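Local coordinates for protein carbohydrate oxidase (Microdochium nivale, PDB 3RJA) that uses FAD to oxidise the C1 hydroxyl of mono-, oligo- and polysaccharides to lactones, passing the electrons to molecular oxygen to give hydrogen peroxide, at residues W239-P242 and R243-F247. Numbering follows the deposited sequence. Where two conformers were deposited one is given.
Sequences WVAP and REVNF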
loop_
_atom_site.group_PDB
_atom_site.type_symbol
_atom_site.label_atom_id
_atom_site.label_comp_id
_atom_site.label_asym_id
_atom_site.label_seq_id
_atom_site.Cartn_x
_atom_site.Cartn_y
_atom_site.Cartn_z
ATOM N N TRP A 239 -18.964 -4.372 15.181
ATOM C CA TRP A 239 -20.371 -4.054 15.411
ATOM C C TRP A 239 -20.771 -2.622 15.741
ATOM O O TRP A 239 -21.954 -2.306 15.656
ATOM C CB TRP A 239 -20.897 -4.973 16.514
ATOM C CG TRP A 239 -20.987 -6.427 16.094
ATOM C CD1 TRP A 239 -21.739 -6.951 15.062
ATOM C CD2 TRP A 239 -20.336 -7.540 16.726
ATOM N NE1 TRP A 239 -21.590 -8.337 15.023
ATOM C CE2 TRP A 239 -20.736 -8.716 16.035
ATOM C CE3 TRP A 239 -19.454 -7.658 17.822
ATOM C CZ2 TRP A 239 -20.269 -9.997 16.394
ATOM C CZ3 TRP A 239 -18.996 -8.937 18.188
ATOM C CH2 TRP A 239 -19.409 -10.091 17.468
ATOM N N VAL A 240 -19.815 -1.773 16.139
ATOM C CA VAL A 240 -20.130 -0.478 16.751
ATOM C C VAL A 240 -19.481 0.723 16.068
ATOM O O VAL A 240 -20.149 1.743 15.842
ATOM C CB VAL A 240 -19.723 -0.451 18.262
ATOM C CG1 VAL A 240 -20.187 0.875 18.954
ATOM C CG2 VAL A 240 -20.295 -1.674 19.010
ATOM N N ALA A 241 -18.171 0.632 15.796
ATOM C CA ALA A 241 -17.396 1.765 15.275
ATOM C C ALA A 241 -18.125 2.546 14.152
ATOM O O ALA A 241 -18.383 2.008 13.059
ATOM C CB ALA A 241 -15.997 1.304 14.802
ATOM N N PRO A 242 -18.489 3.816 14.426
ATOM C CA PRO A 242 -19.120 4.613 13.387
ATOM C C PRO A 242 -18.163 4.802 12.212
ATOM O O PRO A 242 -16.959 4.643 12.361
ATOM C CB PRO A 242 -19.398 5.950 14.088
ATOM C CG PRO A 242 -19.520 5.562 15.541
ATOM C CD PRO A 242 -18.455 4.523 15.713
ATOM N N ARG A 243 -18.733 5.102 11.060
ATOM C CA ARG A 243 -18.002 5.455 9.847
ATOM C C ARG A 243 -16.891 6.474 10.097
ATOM O O ARG A 243 -15.778 6.297 9.609
ATOM C CB ARG A 243 -19.000 6.037 8.840
ATOM C CG ARG A 243 -18.468 6.142 7.442
ATOM C CD ARG A 243 -19.468 6.876 6.527
ATOM N NE ARG A 243 -18.849 7.109 5.231
ATOM C CZ ARG A 243 -19.201 8.058 4.371
ATOM N NH1 ARG A 243 -20.188 8.910 4.659
ATOM N NH2 ARG A 243 -18.547 8.162 3.218
ATOM N N GLU A 244 -17.194 7.518 10.869
ATOM C CA GLU A 244 -16.262 8.631 11.109
ATOM C C GLU A 244 -14.955 8.248 11.869
ATOM O O GLU A 244 -14.023 9.063 11.959
ATOM C CB GLU A 244 -16.959 9.754 11.904
ATOM C CG GLU A 244 -18.058 10.530 11.173
ATOM C CD GLU A 244 -19.347 9.694 10.993
ATOM O OE1 GLU A 244 -19.601 8.770 11.809
ATOM O OE2 GLU A 244 -20.089 9.982 10.031
ATOM N N VAL A 245 -14.904 7.055 12.460
ATOM C CA VAL A 245 -13.727 6.693 13.248
ATOM C C VAL A 245 -12.778 5.816 12.435
ATOM O O VAL A 245 -13.180 4.830 11.831
ATOM C CB VAL A 245 -14.071 6.100 14.636
ATOM C CG1 VAL A 245 -14.330 4.597 14.567
ATOM C CG2 VAL A 245 -12.953 6.394 15.613
ATOM N N ASN A 246 -11.511 6.226 12.391
ATOM C CA ASN A 246 -10.487 5.491 11.626
ATOM C C ASN A 246 -9.382 5.182 12.591
ATOM O O ASN A 246 -8.847 6.115 13.226
ATOM C CB ASN A 246 -9.903 6.334 10.484
ATOM C CG ASN A 246 -10.954 6.918 9.575
ATOM O OD1 ASN A 246 -11.167 6.428 8.466
ATOM N ND2 ASN A 246 -11.603 7.980 10.026
ATOM N N PHE A 247 -9.033 3.914 12.768
ATOM C CA PHE A 247 -7.962 3.664 13.740
ATOM C C PHE A 247 -7.256 2.333 13.575
ATOM O O PHE A 247 -7.682 1.461 12.779
ATOM C CB PHE A 247 -8.480 3.861 15.197
ATOM C CG PHE A 247 -9.342 2.717 15.728
ATOM C CD1 PHE A 247 -10.658 2.552 15.314
ATOM C CD2 PHE A 247 -8.828 1.835 16.664
ATOM C CE1 PHE A 247 -11.467 1.510 15.839
ATOM C CE2 PHE A 247 -9.626 0.768 17.196
ATOM C CZ PHE A 247 -10.931 0.620 16.783
#
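P242 and V245 close a type I beta turn: V245 N donates to P242 O at 3.2 Å, nearly straight at the hydrogen (165°), with R243 and E244 in the two central positions. The nitrogen stands above the carbonyl plane of P242, 54° out of it. On the same V245, CG1 lies between the backbone N and the carbonyl carbon (chi1 85°), a rotation that turns this methyl toward the incoming A241-P242. It makes a small apolar contact with A241 CB at 3.7 Å, and P242 CD is a looser neighbour of CG1 at 4.3 Å. The same CG1 also comes 3.4 Å from P242 O, a van der Waals touch on the oxygen that accepts the turn bond. V245 was modelled in two conformers, so the CG1 contacts hold for one of them and are doubtful as a permanent feature; F274 touches V245 as well. E244 folds back by a bend at chi2, which brings OE1 up to P242 CB, at one corner of the proline ring, a van der Waals approach of 3.6 Å. R243 instead runs extended from CG to NE, and its guanidinium group is hydrogen-bonded elsewhere, NE weakly to M152 O. The side chains of A241 and P242 touch Y236 of helix 223-239, and A241 O accepts a bond from N364 ND2. Backbone hydrogen bonds of E244 with Y264 and N246 with L262 place the outgoing chain beside strand 258-264. The segment is thus a helix-to-strand connection, in which a type I turn leads from helix 223-239 into strand 245-251 of the large antiparallel sheet.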